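Local coordinates for periplasmic oligopeptide-binding protein (Burkholderia pseudomallei, PDB 3ZS6) that binds oligopeptides in the periplasm, here holding a peptide between its lobes, and probably delivers them to an ABC transporter for import, at residues S17-P20 and A21-E24; L92-P95 and K96-S99; F387-L390 and M391-H395. All coordinates share one frame; numbering follows the deposited sequence. Where two conformers were deposited one is given.

Interaction 1 (S17-P20 and A21-E24)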
loop_
_atom_site.group_PDB
_atom_site.type_symbol
_atom_site.label_atom_id
_atom_site.label_comp_id
_atom_site.label_asym_id
_atom_site.label_seq_id
_atom_site.Cartn_x
_atom_site.Cartn_y
_atom_site.Cartn_z
ATOM N N SER A 17 8.437 3.927 -9.713
ATOM C CA SER A 17 8.891 5.303 -9.861
ATOM C C SER A 17 9.591 5.718 -8.581
ATOM O O SER A 17 9.365 5.119 -7.533
ATOM C CB SER A 17 7.689 6.219 -10.124
ATOM O OG SER A 17 8.045 7.592 -10.159
ATOM N N LEU A 18 10.450 6.729 -8.671
ATOM C CA LEU A 18 11.032 7.336 -7.482
ATOM C C LEU A 18 10.600 8.794 -7.367
ATOM O O LEU A 18 11.115 9.539 -6.531
ATOM C CB LEU A 18 12.554 7.225 -7.496
ATOM C CG LEU A 18 13.113 5.806 -7.327
ATOM C CD1 LEU A 18 14.634 5.824 -7.342
ATOM C CD2 LEU A 18 12.602 5.172 -6.040
ATOM N N ASP A 19 9.653 9.188 -8.217
ATOM C CA ASP A 19 9.006 10.495 -8.129
ATOM C C ASP A 19 7.841 10.376 -7.145
ATOM O O ASP A 19 6.902 9.610 -7.382
ATOM C CB ASP A 19 8.492 10.908 -9.522
ATOM C CG ASP A 19 7.909 12.317 -9.556
ATOM O OD1 ASP A 19 7.447 12.820 -8.499
ATOM O OD2 ASP A 19 7.910 12.923 -10.652
ATOM N N PRO A 20 7.900 11.120 -6.028
ATOM C CA PRO A 20 6.839 11.025 -5.017
ATOM C C PRO A 20 5.437 11.107 -5.611
ATOM O O PRO A 20 4.529 10.459 -5.095
ATOM C CB PRO A 20 7.114 12.230 -4.113
ATOM C CG PRO A 20 8.608 12.362 -4.167
ATOM C CD PRO A 20 8.990 12.009 -5.595
ATOM N N ALA A 21 5.261 11.871 -6.681
ATOM C CA ALA A 21 3.940 12.025 -7.284
ATOM C C ALA A 21 3.452 10.774 -8.019
ATOM O O ALA A 21 2.264 10.651 -8.326
ATOM C CB ALA A 21 3.914 13.227 -8.223
ATOM N N HIS A 22 4.362 9.852 -8.310
ATOM C CA HIS A 22 3.982 8.655 -9.050
ATOM C C HIS A 22 4.223 7.359 -8.272
ATOM O O HIS A 22 4.094 6.262 -8.817
ATOM C CB HIS A 22 4.681 8.644 -10.409
ATOM C CG HIS A 22 4.334 9.830 -11.254
ATOM N ND1 HIS A 22 3.077 10.017 -11.786
ATOM C CD2 HIS A 22 5.064 10.910 -11.622
ATOM C CE1 HIS A 22 3.053 11.150 -12.466
ATOM N NE2 HIS A 22 4.245 11.713 -12.382
ATOM N N ILE A 23 4.565 7.493 -6.994
ATOM C CA ILE A 23 4.784 6.329 -6.136
ATOM C C ILE A 23 3.444 5.744 -5.665
ATOM O O ILE A 23 2.600 6.459 -5.122
ATOM C CB ILE A 23 5.677 6.693 -4.926
ATOM C CG1 ILE A 23 7.114 6.935 -5.406
ATOM C CG2 ILE A 23 5.617 5.584 -3.850
ATOM C CD1 ILE A 23 8.101 7.380 -4.307
ATOM N N GLU A 24 3.245 4.451 -5.888
ATOM C CA GLU A 24 1.976 3.805 -5.557
ATOM C C GLU A 24 2.132 2.594 -4.646
ATOM O O GLU A 24 1.175 2.193 -3.979
ATOM C CB GLU A 24 1.285 3.274 -6.821
ATOM C CG GLU A 24 0.843 4.282 -7.836
ATOM C CD GLU A 24 0.130 3.603 -8.990
ATOM O OE1 GLU A 24 -0.958 3.021 -8.761
ATOM O OE2 GLU A 24 0.661 3.647 -10.117
#

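Interaction 2 (L92-P95 and K96-S99)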
loop_
_atom_site.group_PDB
_atom_site.type_symbol
_atom_site.label_atom_id
_atom_site.label_comp_id
_atom_site.label_asym_id
_atom_site.label_seq_id
_atom_site.Cartn_x
_atom_site.Cartn_y
_atom_site.Cartn_z
ATOM N N LEU A 92 0.872 17.300 -6.913
ATOM C CA LEU A 92 0.186 16.028 -6.736
ATOM C C LEU A 92 -1.297 16.125 -7.098
ATOM O O LEU A 92 -1.851 15.233 -7.754
ATOM C CB LEU A 92 0.339 15.551 -5.288
ATOM C CG LEU A 92 -0.294 14.198 -4.938
ATOM C CD1 LEU A 92 0.319 13.079 -5.777
ATOM C CD2 LEU A 92 -0.134 13.891 -3.460
ATOM N N ALA A 93 -1.934 17.210 -6.663
ATOM C CA ALA A 93 -3.361 17.423 -6.887
ATOM C C ALA A 93 -3.686 17.734 -8.351
ATOM O O ALA A 93 -4.736 17.346 -8.861
ATOM C CB ALA A 93 -3.874 18.539 -5.983
ATOM N N ASP A 94 -2.781 18.441 -9.018
ATOM C CA ASP A 94 -2.970 18.843 -10.415
ATOM C C ASP A 94 -3.187 17.643 -11.354
ATOM O O ASP A 94 -2.295 16.824 -11.518
ATOM C CB ASP A 94 -1.739 19.631 -10.862
ATOM C CG ASP A 94 -1.904 20.263 -12.223
ATOM O OD1 ASP A 94 -2.873 19.932 -12.941
ATOM O OD2 ASP A 94 -1.042 21.092 -12.571
ATOM N N PRO A 95 -4.370 17.545 -11.990
ATOM C CA PRO A 95 -4.598 16.370 -12.849
ATOM C C PRO A 95 -3.652 16.335 -14.053
ATOM O O PRO A 95 -3.458 15.280 -14.655
ATOM C CB PRO A 95 -6.055 16.532 -13.299
ATOM C CG PRO A 95 -6.350 18.008 -13.132
ATOM C CD PRO A 95 -5.543 18.434 -11.934
ATOM N N LYS A 96 -3.060 17.474 -14.394
ATOM C CA LYS A 96 -2.093 17.495 -15.489
ATOM C C LYS A 96 -0.828 16.722 -15.132
ATOM O O LYS A 96 -0.109 16.259 -16.016
ATOM C CB LYS A 96 -1.781 18.927 -15.934
ATOM C CG LYS A 96 -2.864 19.515 -16.848
ATOM C CD LYS A 96 -2.657 20.997 -17.102
ATOM C CE LYS A 96 -3.892 21.612 -17.753
ATOM N NZ LYS A 96 -3.729 23.089 -17.947
ATOM N N THR A 97 -0.577 16.561 -13.835
ATOM C CA THR A 97 0.542 15.743 -13.367
ATOM C C THR A 97 0.306 14.256 -13.644
ATOM O O THR A 97 1.252 13.498 -13.864
ATOM C CB THR A 97 0.787 15.932 -11.855
ATOM O OG1 THR A 97 1.069 17.312 -11.573
ATOM C CG2 THR A 97 1.950 15.063 -11.385
ATOM N N GLY A 98 -0.955 13.835 -13.610
ATOM C CA GLY A 98 -1.297 12.445 -13.869
ATOM C C GLY A 98 -0.943 11.471 -12.752
ATOM O O GLY A 98 -0.682 10.296 -13.013
ATOM N N SER A 99 -0.925 11.944 -11.507
ATOM C CA SER A 99 -0.683 11.041 -10.372
ATOM C C SER A 99 -1.797 10.007 -10.222
ATOM O O SER A 99 -2.979 10.336 -10.331
ATOM C CB SER A 99 -0.568 11.807 -9.059
ATOM O OG SER A 99 -0.338 10.907 -7.971
HETATM O O HOH W 1 -2.147 14.321 -10.462
#

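Interaction 3 (F387-L390 and M391-H395)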
loop_
_atom_site.group_PDB
_atom_site.type_symbol
_atom_site.label_atom_id
_atom_site.label_comp_id
_atom_site.label_asym_id
_atom_site.label_seq_id
_atom_site.Cartn_x
_atom_site.Cartn_y
_atom_site.Cartn_z
ATOM N N PHE A 387 5.117 -6.870 -12.135
ATOM C CA PHE A 387 4.236 -6.108 -11.244
ATOM C C PHE A 387 3.857 -4.720 -11.770
ATOM O O PHE A 387 2.702 -4.314 -11.655
ATOM C CB PHE A 387 4.845 -5.990 -9.843
ATOM C CG PHE A 387 3.941 -5.316 -8.848
ATOM C CD1 PHE A 387 2.718 -5.886 -8.501
ATOM C CD2 PHE A 387 4.308 -4.114 -8.259
ATOM C CE1 PHE A 387 1.876 -5.266 -7.574
ATOM C CE2 PHE A 387 3.474 -3.486 -7.338
ATOM C CZ PHE A 387 2.258 -4.061 -6.995
ATOM N N LYS A 388 4.823 -3.991 -12.329
ATOM C CA LYS A 388 4.554 -2.656 -12.879
ATOM C C LYS A 388 3.494 -2.713 -13.965
ATOM O O LYS A 388 2.656 -1.822 -14.078
ATOM C CB LYS A 388 5.827 -2.038 -13.472
ATOM C CG LYS A 388 6.698 -1.305 -12.471
ATOM C CD LYS A 388 8.122 -1.155 -12.994
ATOM C CE LYS A 388 8.149 -0.539 -14.384
ATOM N NZ LYS A 388 9.547 -0.416 -14.907
ATOM N N VAL A 389 3.568 -3.754 -14.788
ATOM C CA VAL A 389 2.603 -3.959 -15.858
ATOM C C VAL A 389 1.237 -4.308 -15.271
ATOM O O VAL A 389 0.207 -3.797 -15.709
ATOM C CB VAL A 389 3.074 -5.069 -16.821
ATOM C CG1 VAL A 389 1.922 -5.546 -17.725
ATOM C CG2 VAL A 389 4.255 -4.575 -17.649
ATOM N N LEU A 390 1.235 -5.185 -14.276
ATOM C CA LEU A 390 -0.011 -5.564 -13.621
ATOM C C LEU A 390 -0.707 -4.320 -13.085
ATOM O O LEU A 390 -1.903 -4.143 -13.293
ATOM C CB LEU A 390 0.251 -6.549 -12.480
ATOM C CG LEU A 390 -1.012 -7.030 -11.749
ATOM C CD1 LEU A 390 -1.962 -7.701 -12.740
ATOM C CD2 LEU A 390 -0.647 -7.975 -10.614
ATOM N N MET A 391 0.044 -3.459 -12.392
ATOM C CA MET A 391 -0.542 -2.243 -11.837
ATOM C C MET A 391 -1.219 -1.406 -12.918
ATOM O O MET A 391 -2.351 -0.951 -12.730
ATOM C CB MET A 391 0.491 -1.399 -11.081
ATOM C CG MET A 391 0.555 -1.690 -9.583
ATOM S SD MET A 391 1.543 -0.502 -8.634
ATOM C CE MET A 391 2.968 -0.315 -9.702
ATOM N N LYS A 392 -0.536 -1.212 -14.044
ATOM C CA LYS A 392 -1.091 -0.443 -15.152
ATOM C C LYS A 392 -2.326 -1.124 -15.726
ATOM O O LYS A 392 -3.337 -0.477 -16.001
ATOM C CB LYS A 392 -0.041 -0.238 -16.249
ATOM C CG LYS A 392 1.122 0.639 -15.821
ATOM C CD LYS A 392 2.135 0.826 -16.946
ATOM C CE LYS A 392 3.314 1.681 -16.497
ATOM N NZ LYS A 392 4.282 1.915 -17.605
ATOM N N GLN A 393 -2.248 -2.438 -15.910
ATOM C CA GLN A 393 -3.391 -3.161 -16.461
ATOM C C GLN A 393 -4.639 -3.039 -15.587
ATOM O O GLN A 393 -5.744 -2.892 -16.102
ATOM C CB GLN A 393 -3.042 -4.628 -16.716
ATOM C CG GLN A 393 -2.184 -4.831 -17.961
ATOM C CD GLN A 393 -1.812 -6.287 -18.174
ATOM O OE1 GLN A 393 -1.873 -7.096 -17.250
ATOM N NE2 GLN A 393 -1.429 -6.628 -19.399
ATOM N N ARG A 394 -4.465 -3.098 -14.268
ATOM C CA ARG A 394 -5.599 -2.943 -13.356
ATOM C C ARG A 394 -6.209 -1.533 -13.466
ATOM O O ARG A 394 -7.431 -1.382 -13.543
ATOM C CB ARG A 394 -5.199 -3.287 -11.909
ATOM C CG ARG A 394 -4.845 -4.764 -11.706
ATOM C CD ARG A 394 -4.483 -5.110 -10.257
ATOM N NE ARG A 394 -3.621 -4.113 -9.615
ATOM C CZ ARG A 394 -2.707 -4.373 -8.678
ATOM N NH1 ARG A 394 -2.484 -5.625 -8.279
ATOM N NH2 ARG A 394 -2.004 -3.368 -8.139
ATOM N N HIS A 395 -5.360 -0.503 -13.481
ATOM C CA HIS A 395 -5.849 0.867 -13.668
ATOM C C HIS A 395 -6.664 0.996 -14.955
ATOM O O HIS A 395 -7.678 1.696 -14.990
ATOM C CB HIS A 395 -4.691 1.884 -13.692
ATOM C CG HIS A 395 -4.209 2.292 -12.334
ATOM N ND1 HIS A 395 -5.010 2.958 -11.430
ATOM C CD2 HIS A 395 -3.004 2.140 -11.728
ATOM C CE1 HIS A 395 -4.323 3.189 -10.323
ATOM N NE2 HIS A 395 -3.104 2.703 -10.478
#

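Interaction 1 (S17-P20 and A21-E24)
Asp19 carries its carboxylate trans to its own backbone nitrogen (chi1 -175°), and His22 swings its ring back beside its backbone nitrogen (chi1 -60°), so that the two groups meet across a tight turn. Asp19 OD2 lies at the rim of the imidazole, near its plane and 3.6 Å from His22 CD2, with carboxylate and ring turned almost perpendicular, 84° apart. The other oxygen faces the chain: Ala21 N donates to Asp19 OD1 at 3.0 Å, from above the carboxylate plane. Beneath it the backbone closes on itself, His22 N reaching Asp19 O at 2.7 Å. Two consecutive N-H groups are thus taken up by one aspartate. OD2 is gripped from outside by a salt bridge to Arg91 and a hydrogen bond from Trp169, which should fix the rotation of the carboxylate and favour its charged form. Two residues earlier, Ser17 OG accepts from Asp19 N at 3.0 Å and also rests against His22 CB, 3.5 Å away. Ile23 lays its CG1 against Asp19 O, 3.3 Å away, while Leu18 turns off toward helix 26-35. Glu24 leaves the turn to hydrogen-bond the bound peptide through its backbone. An ST turn at Ser17 therefore runs into an Asx-Pro turn, Asp19 starting a type I beta turn with Pro20 in second place, in the loop leading to the peptide site.

Interaction 2 (L92-P95 and K96-S99)
Asp94 and Lys96 meet in an Asx-Pro turn that ends helix 82-93: Asp94 OD1 accepts from Lys96 N at 2.9 Å, from well above the carboxylate plane, while Thr97 N closes the type I beta turn onto Asp94 O, also at 2.9 Å. The solvent side of this turn is loose. Pro95 and Lys96 are exposed, and the extended lysine leads its amino group away, its NZ remaining 6.0 Å from Asp94 OD1. Asp94 OD2 bonds instead to a glycerol, probably from the crystallisation liquor. Gly98, with positive phi, turns the chain back, its N making a weak bond to Pro95 O at 3.1 Å. A water links the helix end to the departing chain, donating to Leu92 O and Asp94 O and accepting from Ser99 N. Packing is closer at Thr97, Leu92 and Ser99. Thr97 leans its CB against Asp94 O, and its OG1, beside the backbone nitrogen (chi1 -59°), hydrogen-bonds to Arg91 O in the last turn of the helix. Ser99 OG, paired with Ala21 O and Tyr101 N, presses on the buried leucine, 3.2 Å from Leu92 CD1.

Interaction 3 (F387-L390 and M391-H395)
The ring of Phe387 carries Met391 CG over one face, 4.3 Å from the centroid and 25° off the ring normal, a CH-pi contact one helical turn along. Met391 SD sits more obliquely to the same ring, 3.8 Å from Phe387 CE2, as a Met-aromatic contact; Met391 has two conformers, so both contacts hold for one of them and are doubtful for the other. The guanidinium of Arg394 approaches the ring only slantwise, Phe387 CE1 lying 4.4 Å from Arg394 NH2, and meets Leu390 likewise, with NH1 3.8 Å from Leu390 CD2. A bend at chi3 (-42°) folds the arginine back along the helix toward these two side chains. Its NH1 is held outside the helix by Arg403 O, and NE makes a long, weak ion pair with Asp404.

On another flank Val389 and Gln393 run side by side in the same direction, Val389 CG1 touching Gln393 CD at 3.8 Å; the amide oxygen OE1 is buried here without a polar partner. Lys392 lays its CG against Lys388 O, then stretches away into solvent. Beneath the side chains four successive i to i+4 backbone bonds set the spacing, the last from Arg394 N to Leu390 O at 2.9 Å. Phe387, Met391 and Arg394 also pack on the bound peptide, while Leu390 rests on strand 350-356. This is i to i+4 packing on an amphipathic alpha-helix, here lying on the sheet of one lobe and lining the peptide site of a family 5 solute-binding protein.

How the interactions relate
Interactions 1 and 2 repeat one device, an Asp-Pro turn, and dock on each other with centres 12 Å apart: Ala21 O and Ser99 OG, 2.6 Å apart, probably share a hydrogen bond, and His22 CE1 packs on Thr97 O at 3.3 Å. Interaction 3 lies across the peptide cleft, its centre about 15 Å from that of interaction 1. Glu24 OE1 bridges the gap to His395 NE2 at 2.8 Å, probably as a hydrogen bond. Both 21-24 and 387-395 reach the bound peptide, the former through the backbone of Glu24, the latter by packing. Interaction 2 does not touch interaction 3, their nearest atoms being about 7 Å apart, but it touches interaction 1, whose Glu24 reaches the peptide.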